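Local coordinates for protein nucleoside diphosphate kinase (Encephalitozoon cuniculi, PDB 3MPD) that probably transfers the gamma phosphate of ATP to nucleoside diphosphates by a ping-pong mechanism through a phosphohistidine intermediate, and so makes the other nucleoside triphosphates, at residues M5-K13 with V124-I135; L34-P44 with M70-G81. All blocks are in the same frame, centred on the assembly; numbering follows the deposited sequence. Where two conformers were deposited one is given.

Contact 1 (M5-K13 with V124-I135); sequences MERTFIMIK and VENAEKEIKLWI
Phe9 and Trp134 stack at the tight end of this contact, where strand 7-12 lies against helix 124-134, part of the ferredoxin-like fold of NDP kinases. The strand and helix axes come within 7.0 Å and cross at 59°. The stack is offset: the Phe9 ring and the five-membered ring of Trp134 have planes 15° apart, and Phe9 CZ sits 3.4 Å from Trp134 CG. The torsion of Phe9 (chi1 -180°) turns its ring so that CZ lies against Trp134. Met11 SD lies over the six-membered ring of Trp134, 3.9 Å from its centroid, in a Met-aromatic contact. Ile131 and Ile135 pack around Phe9.

Midway, at the closest backbone approach of Thr8 to Ala127, Ala127 CB lies 3.5 Å from Arg7 O. The other end is looser and more open to solvent. Val124 CG2 touches the Glu6 side chain, whose OE2 is bonded to Val85 N. Arg7 grips Glu128 side-on in a salt bridge, with the two flat groups nearly coplanar. Arg7 NE gives a nearly straight bond of 2.9 Å to the syn lone pair of Glu128 OE2, and Arg7 NH2 reaches Glu128 OE1 at 2.7 Å. Ile131 CD1 covers one guanidinium face. A water donates to both Arg7 O and Glu128 OE2, tying backbone to carboxylate.

Glu130 OE1 lies 3.6 Å from Phe9 CD2 and is hydrogen-bonded to Ser121 OG and His119 NE2. His119 is the probable phosphohistidine. The packing of Phe9 and the bonds of Glu130 therefore meet, consistent with a second-shell role for Glu130 in orienting the histidine ring.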
loop_
_atom_site.group_PDB
_atom_site.type_symbol
_atom_site.label_atom_id
_atom_site.label_comp_id
_atom_site.label_asym_id
_atom_site.label_seq_id
_atom_site.Cartn_x
_atom_site.Cartn_y
_atom_site.Cartn_z
ATOM N N MET A 5 -14.202 -10.049 10.417
ATOM C CA MET A 5 -15.149 -10.049 9.271
ATOM C C MET A 5 -14.563 -10.798 8.073
ATOM O O MET A 5 -13.435 -11.303 8.127
ATOM C CB MET A 5 -15.524 -8.603 8.887
ATOM C CG MET A 5 -16.547 -7.945 9.842
ATOM S SD MET A 5 -16.961 -6.206 9.444
ATOM C CE MET A 5 -15.416 -5.361 9.772
ATOM N N GLU A 6 -15.328 -10.861 6.984
ATOM C CA GLU A 6 -14.858 -11.495 5.744
ATOM C C GLU A 6 -13.608 -10.777 5.205
ATOM O O GLU A 6 -13.457 -9.562 5.378
ATOM C CB GLU A 6 -16.004 -11.473 4.730
ATOM C CG GLU A 6 -15.760 -12.130 3.390
ATOM C CD GLU A 6 -17.043 -12.222 2.564
ATOM O OE1 GLU A 6 -17.982 -12.930 2.987
ATOM O OE2 GLU A 6 -17.128 -11.590 1.491
ATOM N N ARG A 7 -12.709 -11.519 4.570
ATOM C CA ARG A 7 -11.567 -10.887 3.883
ATOM C C ARG A 7 -11.393 -11.304 2.414
ATOM O O ARG A 7 -11.892 -12.352 1.989
ATOM C CB ARG A 7 -10.281 -11.128 4.643
ATOM C CG ARG A 7 -10.250 -12.447 5.299
ATOM C CD ARG A 7 -9.086 -12.552 6.240
ATOM N NE ARG A 7 -8.500 -13.866 6.036
ATOM C CZ ARG A 7 -7.302 -14.229 6.474
ATOM N NH1 ARG A 7 -6.547 -13.376 7.164
ATOM N NH2 ARG A 7 -6.868 -15.451 6.209
ATOM N N THR A 8 -10.670 -10.478 1.648
ATOM C CA THR A 8 -10.465 -10.731 0.220
ATOM C C THR A 8 -9.056 -10.344 -0.201
ATOM O O THR A 8 -8.432 -9.462 0.404
ATOM C CB THR A 8 -11.540 -10.022 -0.661
ATOM O OG1 THR A 8 -11.469 -10.502 -2.013
ATOM C CG2 THR A 8 -11.408 -8.493 -0.640
ATOM N N PHE A 9 -8.546 -11.036 -1.211
ATOM C CA PHE A 9 -7.204 -10.798 -1.700
ATOM C C PHE A 9 -7.279 -9.943 -2.946
ATOM O O PHE A 9 -7.964 -10.286 -3.902
ATOM C CB PHE A 9 -6.474 -12.120 -1.990
ATOM C CG PHE A 9 -5.081 -11.925 -2.489
ATOM C CD1 PHE A 9 -4.091 -11.450 -1.631
ATOM C CD2 PHE A 9 -4.768 -12.176 -3.820
ATOM C CE1 PHE A 9 -2.803 -11.221 -2.079
ATOM C CE2 PHE A 9 -3.469 -11.976 -4.289
ATOM C CZ PHE A 9 -2.483 -11.483 -3.418
ATOM N N ILE A 10 -6.578 -8.820 -2.919
ATOM C CA ILE A 10 -6.619 -7.854 -4.018
ATOM C C ILE A 10 -5.185 -7.626 -4.464
ATOM O O ILE A 10 -4.338 -7.242 -3.659
ATOM C CB ILE A 10 -7.189 -6.501 -3.570
ATOM C CG1 ILE A 10 -8.578 -6.653 -2.903
ATOM C CG2 ILE A 10 -7.231 -5.495 -4.751
ATOM C CD1 ILE A 10 -9.726 -7.229 -3.830
ATOM N N MET A 11 -4.923 -7.797 -5.753
ATOM C CA MET A 11 -3.564 -7.647 -6.243
ATOM C C MET A 11 -3.551 -6.745 -7.456
ATOM O O MET A 11 -4.227 -7.029 -8.463
ATOM C CB MET A 11 -2.978 -9.032 -6.559
ATOM C CG MET A 11 -1.574 -9.017 -7.129
ATOM S SD MET A 11 -0.931 -10.709 -7.316
ATOM C CE MET A 11 -2.188 -11.514 -8.316
ATOM N N ILE A 12 -2.788 -5.659 -7.361
ATOM C CA ILE A 12 -2.603 -4.764 -8.503
ATOM C C ILE A 12 -1.578 -5.394 -9.444
ATOM O O ILE A 12 -0.437 -5.679 -9.020
ATOM C CB ILE A 12 -2.144 -3.352 -8.086
ATOM C CG1 ILE A 12 -3.121 -2.758 -7.065
ATOM C CG2 ILE A 12 -1.928 -2.432 -9.352
ATOM C CD1 ILE A 12 -2.768 -1.302 -6.636
ATOM N N LYS A 13 -1.985 -5.584 -10.705
ATOM C CA LYS A 13 -1.177 -6.324 -11.699
ATOM C C LYS A 13 -0.030 -5.444 -12.187
ATOM O O LYS A 13 -0.128 -4.207 -12.104
ATOM C CB LYS A 13 -2.075 -6.776 -12.873
ATOM C CG LYS A 13 -3.195 -7.731 -12.422
ATOM C CD LYS A 13 -3.832 -8.474 -13.594
ATOM C CE LYS A 13 -4.724 -9.599 -13.052
ATOM N NZ LYS A 13 -5.596 -10.085 -14.160
ATOM N N VAL A 124 -14.922 -16.752 -1.048
ATOM C CA VAL A 124 -14.226 -16.810 0.244
ATOM C C VAL A 124 -13.149 -17.912 0.289
ATOM O O VAL A 124 -12.040 -17.695 0.793
ATOM C CB VAL A 124 -15.249 -16.949 1.408
ATOM C CG1 VAL A 124 -14.611 -17.553 2.660
ATOM C CG2 VAL A 124 -15.890 -15.577 1.713
ATOM N N GLU A 125 -13.484 -19.086 -0.247
ATOM C CA GLU A 125 -12.545 -20.206 -0.371
ATOM C C GLU A 125 -11.254 -19.804 -1.113
ATOM O O GLU A 125 -10.147 -20.058 -0.628
ATOM C CB GLU A 125 -13.241 -21.398 -1.051
ATOM C CG GLU A 125 -12.305 -22.522 -1.474
ATOM C CD GLU A 125 -13.040 -23.789 -1.847
ATOM O OE1 GLU A 125 -13.478 -24.518 -0.920
ATOM O OE2 GLU A 125 -13.152 -24.073 -3.066
ATOM N N ASN A 126 -11.398 -19.163 -2.269
ATOM C CA ASN A 126 -10.232 -18.702 -3.030
ATOM C C ASN A 126 -9.470 -17.551 -2.366
ATOM O O ASN A 126 -8.243 -17.515 -2.415
ATOM C CB ASN A 126 -10.612 -18.374 -4.472
ATOM C CG ASN A 126 -10.891 -19.634 -5.295
ATOM O OD1 ASN A 126 -10.547 -20.728 -4.889
ATOM N ND2 ASN A 126 -11.538 -19.469 -6.443
ATOM N N ALA A 127 -10.187 -16.636 -1.720
ATOM C CA ALA A 127 -9.538 -15.594 -0.928
ATOM C C ALA A 127 -8.588 -16.161 0.141
ATOM O O ALA A 127 -7.470 -15.665 0.315
ATOM C CB ALA A 127 -10.573 -14.736 -0.271
ATOM N N GLU A 128 -9.044 -17.172 0.871
ATOM C CA GLU A 128 -8.222 -17.787 1.940
ATOM C C GLU A 128 -6.978 -18.484 1.380
ATOM O O GLU A 128 -5.873 -18.296 1.887
ATOM C CB GLU A 128 -9.064 -18.754 2.779
ATOM C CG GLU A 128 -10.118 -18.010 3.617
ATOM C CD GLU A 128 -9.517 -16.933 4.517
ATOM O OE1 GLU A 128 -8.645 -17.270 5.360
ATOM O OE2 GLU A 128 -9.927 -15.747 4.397
ATOM N N LYS A 129 -7.163 -19.248 0.309
ATOM C CA LYS A 129 -6.047 -19.865 -0.414
ATOM C C LYS A 129 -5.053 -18.812 -0.932
ATOM O O LYS A 129 -3.849 -18.987 -0.771
ATOM C CB LYS A 129 -6.563 -20.751 -1.574
ATOM C CG LYS A 129 -5.491 -21.166 -2.595
ATOM C CD LYS A 129 -6.089 -21.788 -3.851
ATOM C CE LYS A 129 -5.213 -21.501 -5.061
ATOM N NZ LYS A 129 -5.371 -22.513 -6.117
ATOM N N GLU A 130 -5.559 -17.744 -1.561
ATOM C CA GLU A 130 -4.700 -16.693 -2.120
ATOM C C GLU A 130 -3.953 -15.926 -1.021
ATOM O O GLU A 130 -2.765 -15.655 -1.165
ATOM C CB GLU A 130 -5.494 -15.722 -3.021
ATOM C CG GLU A 130 -5.991 -16.384 -4.333
ATOM C CD GLU A 130 -7.138 -15.620 -5.013
ATOM O OE1 GLU A 130 -7.457 -14.464 -4.599
ATOM O OE2 GLU A 130 -7.716 -16.171 -5.992
ATOM N N ILE A 131 -4.642 -15.590 0.068
ATOM C CA ILE A 131 -3.977 -14.942 1.205
ATOM C C ILE A 131 -2.802 -15.781 1.748
ATOM O O ILE A 131 -1.692 -15.250 1.912
ATOM C CB ILE A 131 -4.973 -14.566 2.312
ATOM C CG1 ILE A 131 -5.886 -13.440 1.820
ATOM C CG2 ILE A 131 -4.236 -14.151 3.600
ATOM C CD1 ILE A 131 -7.158 -13.264 2.608
ATOM N N LYS A 132 -3.027 -17.082 1.980
ATOM C CA LYS A 132 -1.964 -17.974 2.474
ATOM C C LYS A 132 -0.847 -18.156 1.449
ATOM O O LYS A 132 0.312 -18.303 1.807
ATOM C CB LYS A 132 -2.515 -19.349 2.892
ATOM C CG LYS A 132 -3.540 -19.311 4.037
ATOM C CD LYS A 132 -4.126 -20.704 4.308
ATOM C CE LYS A 132 -5.616 -20.616 4.674
ATOM N NZ LYS A 132 -6.348 -21.845 4.206
ATOM N N LEU A 133 -1.205 -18.138 0.172
ATOM C CA LEU A 133 -0.228 -18.287 -0.904
ATOM C C LEU A 133 0.707 -17.076 -1.013
ATOM O O LEU A 133 1.924 -17.231 -1.067
ATOM C CB LEU A 133 -0.958 -18.517 -2.229
ATOM C CG LEU A 133 -0.122 -18.832 -3.453
ATOM C CD1 LEU A 133 0.740 -20.124 -3.270
ATOM C CD2 LEU A 133 -1.053 -18.918 -4.664
ATOM N N TRP A 134 0.131 -15.875 -1.014
ATOM C CA TRP A 134 0.893 -14.650 -1.267
ATOM C C TRP A 134 1.399 -13.898 -0.035
ATOM O O TRP A 134 2.435 -13.230 -0.104
ATOM C CB TRP A 134 0.032 -13.661 -2.070
ATOM C CG TRP A 134 -0.279 -14.089 -3.449
ATOM C CD1 TRP A 134 -1.384 -14.779 -3.868
ATOM C CD2 TRP A 134 0.505 -13.844 -4.607
ATOM N NE1 TRP A 134 -1.337 -14.971 -5.224
ATOM C CE2 TRP A 134 -0.185 -14.408 -5.705
ATOM C CE3 TRP A 134 1.724 -13.195 -4.832
ATOM C CZ2 TRP A 134 0.296 -14.331 -7.007
ATOM C CZ3 TRP A 134 2.212 -13.127 -6.118
ATOM C CH2 TRP A 134 1.497 -13.696 -7.196
ATOM N N ILE A 135 0.643 -13.963 1.062
ATOM C CA ILE A 135 0.899 -13.123 2.242
ATOM C C ILE A 135 1.408 -13.941 3.421
ATOM O O ILE A 135 2.440 -13.608 4.001
ATOM C CB ILE A 135 -0.372 -12.343 2.695
ATOM C CG1 ILE A 135 -0.971 -11.546 1.550
ATOM C CG2 ILE A 135 -0.051 -11.427 3.872
ATOM C CD1 ILE A 135 -0.119 -10.379 1.100
HETATM O O HOH W 1 -12.121 -14.544 3.417
#

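Contact 2 (L34-P44 with M70-G81); sequences LYLAASKCVIP and MSGMVLAMVWVG
With chi1 at -178°, Leu36 turns CG away from its own amide nitrogen, and Trp79 (chi1 -74°) swings its indole beside it. These torsions bring Leu36 CD1 over one face of the indole, 3.9 Å from the centroid of the five-membered ring, in a CH-pi contact. Leu34 O approaches the indole at its edge, 3.5 Å from Trp79 CZ3. Phe29 and Ile26 of helix 22-32 also pack on Trp79.

The pair belongs to an antiparallel ladder of strands 35-42 and 74-80. Tyr35 and Val80 form a hydrogen-bonded pair, as do Lys40 with Ala76 and Val42 with Val74. Leu36-Trp79, Ser39-Met77 and Cys41-Leu75 are non-hydrogen-bonded pairs. A classic beta bulge interrupts the ladder where Ala37 and Ala38 both face Val78. Val78 O takes a good bond from Ala37 N at 2.8 Å and a weak one from Ala38 N at 3.5 Å. Val78 N returns a bond to Ala38 O from 44° out of the carbonyl plane.

Outside the bulge, side chains alternate between two faces. Leu36, Ser39, Cys41, Leu75, Met77 and Trp79 share one; Cys41 SG lies 3.9 Å from Leu75 CD1. The other face carries Tyr35, Ala38, Val74, Val78 and Val80, with Ala38 CB 3.7 Å from Val78 CG2. At the far end Pro44 CG of the pyrrolidine ring touches Val74 CG1 at 3.7 Å.

Ser39 OG is hydrogen-bonded to Ser39 OG of the second subunit, Leu36 packs on Ile22 of that subunit, and Leu34 O takes a bond from its Arg20. The backbone polar atoms are thus paired along the ladder, while the face of Leu36 and Ser39 offers apolar and polar groups to the partner, consistent with a part in the dimer interface.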
loop_
_atom_site.group_PDB
_atom_site.type_symbol
_atom_site.label_atom_id
_atom_site.label_comp_id
_atom_site.label_asym_id
_atom_site.label_seq_id
_atom_site.Cartn_x
_atom_site.Cartn_y
_atom_site.Cartn_z
ATOM N N LEU A 34 -13.876 -0.523 3.278
ATOM C CA LEU A 34 -13.133 -1.729 3.611
ATOM C C LEU A 34 -11.877 -1.362 4.398
ATOM O O LEU A 34 -11.398 -0.221 4.350
ATOM C CB LEU A 34 -12.795 -2.544 2.353
ATOM C CG LEU A 34 -14.018 -3.207 1.683
ATOM C CD1 LEU A 34 -13.640 -3.784 0.316
ATOM C CD2 LEU A 34 -14.687 -4.298 2.631
ATOM N N TYR A 35 -11.350 -2.334 5.119
ATOM C CA TYR A 35 -10.187 -2.096 5.955
ATOM C C TYR A 35 -8.965 -2.772 5.385
ATOM O O TYR A 35 -8.950 -3.996 5.264
ATOM C CB TYR A 35 -10.438 -2.631 7.381
ATOM C CG TYR A 35 -11.587 -1.929 8.071
ATOM C CD1 TYR A 35 -11.400 -0.671 8.660
ATOM C CD2 TYR A 35 -12.855 -2.523 8.145
ATOM C CE1 TYR A 35 -12.429 -0.020 9.288
ATOM C CE2 TYR A 35 -13.911 -1.881 8.790
ATOM C CZ TYR A 35 -13.689 -0.620 9.350
ATOM O OH TYR A 35 -14.696 0.026 10.012
ATOM N N LEU A 36 -7.930 -1.995 5.066
ATOM C CA LEU A 36 -6.655 -2.587 4.660
ATOM C C LEU A 36 -6.007 -3.330 5.830
ATOM O O LEU A 36 -5.864 -2.752 6.919
ATOM C CB LEU A 36 -5.716 -1.495 4.129
ATOM C CG LEU A 36 -4.357 -1.970 3.616
ATOM C CD1 LEU A 36 -4.566 -2.867 2.382
ATOM C CD2 LEU A 36 -3.435 -0.797 3.296
ATOM N N ALA A 37 -5.636 -4.601 5.620
ATOM C CA ALA A 37 -5.002 -5.442 6.682
ATOM C C ALA A 37 -3.612 -5.986 6.349
ATOM O O ALA A 37 -2.871 -6.405 7.249
ATOM C CB ALA A 37 -5.929 -6.637 7.102
ATOM N N ALA A 38 -3.266 -6.022 5.063
ATOM C CA ALA A 38 -1.927 -6.471 4.676
ATOM C C ALA A 38 -1.619 -5.887 3.339
ATOM O O ALA A 38 -2.531 -5.590 2.578
ATOM C CB ALA A 38 -1.833 -8.011 4.619
ATOM N N SER A 39 -0.323 -5.761 3.065
ATOM C CA SER A 39 0.226 -5.090 1.897
ATOM C C SER A 39 1.626 -5.635 1.693
ATOM O O SER A 39 2.390 -5.798 2.683
ATOM C CB SER A 39 0.343 -3.599 2.183
ATOM O OG SER A 39 0.314 -2.856 0.984
ATOM N N LYS A 40 1.976 -5.935 0.444
ATOM C CA LYS A 40 3.296 -6.457 0.137
ATOM C C LYS A 40 3.591 -6.222 -1.340
ATOM O O LYS A 40 2.764 -6.532 -2.191
ATOM C CB LYS A 40 3.378 -7.978 0.462
ATOM C CG LYS A 40 4.748 -8.594 0.263
ATOM C CD LYS A 40 4.775 -10.104 0.554
ATOM C CE LYS A 40 6.194 -10.632 0.333
ATOM N NZ LYS A 40 6.273 -12.044 -0.198
ATOM N N CYS A 41 4.774 -5.679 -1.620
ATOM C CA CYS A 41 5.300 -5.582 -2.978
ATOM C C CYS A 41 6.055 -6.870 -3.289
ATOM O O CYS A 41 6.957 -7.256 -2.535
ATOM C CB CYS A 41 6.260 -4.398 -3.107
ATOM S SG CYS A 41 5.487 -2.754 -2.885
ATOM N N VAL A 42 5.690 -7.535 -4.390
ATOM C CA VAL A 42 6.370 -8.789 -4.780
ATOM C C VAL A 42 6.583 -8.863 -6.280
ATOM O O VAL A 42 5.706 -8.456 -7.042
ATOM C CB VAL A 42 5.533 -10.060 -4.459
ATOM C CG1 VAL A 42 6.477 -11.282 -4.249
ATOM C CG2 VAL A 42 4.643 -9.855 -3.267
ATOM N N ILE A 43 7.735 -9.420 -6.672
ATOM C CA ILE A 43 8.006 -9.848 -8.029
ATOM C C ILE A 43 7.519 -11.302 -8.042
ATOM O O ILE A 43 8.160 -12.146 -7.440
ATOM C CB ILE A 43 9.530 -9.817 -8.315
ATOM C CG1 ILE A 43 10.150 -8.486 -7.843
ATOM C CG2 ILE A 43 9.844 -10.177 -9.804
ATOM C CD1 ILE A 43 10.582 -8.501 -6.324
ATOM N N PRO A 44 6.372 -11.589 -8.692
ATOM C CA PRO A 44 5.805 -12.929 -8.582
ATOM C C PRO A 44 6.710 -14.042 -9.165
ATOM O O PRO A 44 7.336 -13.856 -10.209
ATOM C CB PRO A 44 4.514 -12.841 -9.390
ATOM C CG PRO A 44 4.162 -11.374 -9.432
ATOM C CD PRO A 44 5.499 -10.681 -9.462
ATOM N N MET A 70 4.254 -12.061 -14.691
ATOM C CA MET A 70 5.650 -12.097 -14.245
ATOM C C MET A 70 6.499 -10.889 -14.675
ATOM O O MET A 70 7.693 -10.823 -14.341
ATOM C CB MET A 70 6.317 -13.393 -14.707
ATOM C CG MET A 70 6.371 -14.481 -13.650
ATOM S SD MET A 70 6.489 -16.034 -14.510
ATOM C CE MET A 70 8.196 -16.036 -15.091
ATOM N N SER A 71 5.885 -9.940 -15.381
ATOM C CA SER A 71 6.593 -8.846 -16.057
ATOM C C SER A 71 7.002 -7.709 -15.114
ATOM O O SER A 71 7.578 -6.698 -15.548
ATOM C CB SER A 71 5.753 -8.293 -17.225
ATOM O OG SER A 71 4.580 -7.587 -16.769
ATOM N N GLY A 72 6.700 -7.857 -13.829
ATOM C CA GLY A 72 7.063 -6.826 -12.875
ATOM C C GLY A 72 6.401 -6.955 -11.524
ATOM O O GLY A 72 5.619 -7.879 -11.278
ATOM N N MET A 73 6.752 -6.014 -10.650
ATOM C CA MET A 73 6.267 -5.969 -9.279
ATOM C C MET A 73 4.747 -5.841 -9.255
ATOM O O MET A 73 4.159 -5.109 -10.088
ATOM C CB MET A 73 6.900 -4.769 -8.587
ATOM C CG MET A 73 6.876 -4.774 -7.068
ATOM S SD MET A 73 7.432 -3.150 -6.525
ATOM C CE MET A 73 5.894 -2.230 -6.552
ATOM N N VAL A 74 4.119 -6.560 -8.318
ATOM C CA VAL A 74 2.689 -6.436 -8.050
ATOM C C VAL A 74 2.560 -5.872 -6.645
ATOM O O VAL A 74 3.490 -6.006 -5.849
ATOM C CB VAL A 74 1.911 -7.809 -8.138
ATOM C CG1 VAL A 74 1.929 -8.372 -9.564
ATOM C CG2 VAL A 74 2.450 -8.847 -7.165
ATOM N N LEU A 75 1.424 -5.231 -6.348
ATOM C CA LEU A 75 1.065 -4.876 -4.965
ATOM C C LEU A 75 -0.054 -5.778 -4.444
ATOM O O LEU A 75 -1.221 -5.657 -4.861
ATOM C CB LEU A 75 0.694 -3.384 -4.829
ATOM C CG LEU A 75 0.362 -2.852 -3.417
ATOM C CD1 LEU A 75 1.572 -2.990 -2.477
ATOM C CD2 LEU A 75 -0.104 -1.391 -3.474
ATOM N N ALA A 76 0.317 -6.684 -3.549
ATOM C CA ALA A 76 -0.606 -7.654 -2.978
ATOM C C ALA A 76 -1.180 -7.130 -1.660
ATOM O O ALA A 76 -0.420 -6.687 -0.787
ATOM C CB ALA A 76 0.108 -8.979 -2.747
ATOM N N MET A 77 -2.503 -7.212 -1.511
ATOM C CA MET A 77 -3.194 -6.660 -0.334
ATOM C C MET A 77 -4.271 -7.575 0.189
ATOM O O MET A 77 -4.858 -8.356 -0.565
ATOM C CB MET A 77 -3.902 -5.315 -0.702
ATOM C CG MET A 77 -2.945 -4.187 -1.008
ATOM S SD MET A 77 -3.668 -2.742 -1.846
ATOM C CE MET A 77 -3.873 -3.338 -3.506
ATOM N N VAL A 78 -4.581 -7.399 1.465
ATOM C CA VAL A 78 -5.770 -7.984 2.051
ATOM C C VAL A 78 -6.663 -6.851 2.540
ATOM O O VAL A 78 -6.212 -5.939 3.229
ATOM C CB VAL A 78 -5.437 -8.937 3.232
ATOM C CG1 VAL A 78 -6.720 -9.608 3.785
ATOM C CG2 VAL A 78 -4.419 -9.988 2.799
ATOM N N TRP A 79 -7.934 -6.919 2.155
ATOM C CA TRP A 79 -8.930 -5.944 2.566
ATOM C C TRP A 79 -10.030 -6.688 3.313
ATOM O O TRP A 79 -10.473 -7.748 2.871
ATOM C CB TRP A 79 -9.501 -5.205 1.341
ATOM C CG TRP A 79 -8.561 -4.209 0.742
ATOM C CD1 TRP A 79 -7.569 -4.458 -0.184
ATOM C CD2 TRP A 79 -8.499 -2.790 1.021
ATOM N NE1 TRP A 79 -6.918 -3.274 -0.510
ATOM C CE2 TRP A 79 -7.467 -2.244 0.207
ATOM C CE3 TRP A 79 -9.210 -1.937 1.872
ATOM C CZ2 TRP A 79 -7.128 -0.889 0.230
ATOM C CZ3 TRP A 79 -8.881 -0.590 1.889
ATOM C CH2 TRP A 79 -7.834 -0.078 1.077
ATOM N N VAL A 80 -10.450 -6.136 4.455
ATOM C CA VAL A 80 -11.397 -6.813 5.349
ATOM C C VAL A 80 -12.649 -5.967 5.527
ATOM O O VAL A 80 -12.575 -4.726 5.553
ATOM C CB VAL A 80 -10.739 -7.047 6.737
ATOM C CG1 VAL A 80 -11.730 -7.639 7.762
ATOM C CG2 VAL A 80 -9.530 -7.960 6.589
ATOM N N GLY A 81 -13.789 -6.637 5.667
ATOM C CA GLY A 81 -15.053 -5.983 5.993
ATOM C C GLY A 81 -16.220 -6.849 5.583
ATOM O O GLY A 81 -16.016 -7.857 4.891
#

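Overall arrangement
Contacts 1 and 2 share one antiparallel sheet, and their centres are about 9 Å apart. Strands 7-12 and 74-80 are neighbours in it. The probable hydrogen bonds Ile10 O to Met77 N (2.8 Å) and Ile12 N to Leu75 O (2.9 Å) join them. Contact 2 adds strand 35-42 at one edge of the sheet, while contact 1 sets helix 124-134 against a face. Both contacts approach the probable active site. The side chain of Val74 in contact 2 is about 8 Å from that of His119. It is also about 5 Å, side chain to side chain, from Lys13, a likely ATP-binding residue that segment 5-13 of contact 1 supplies.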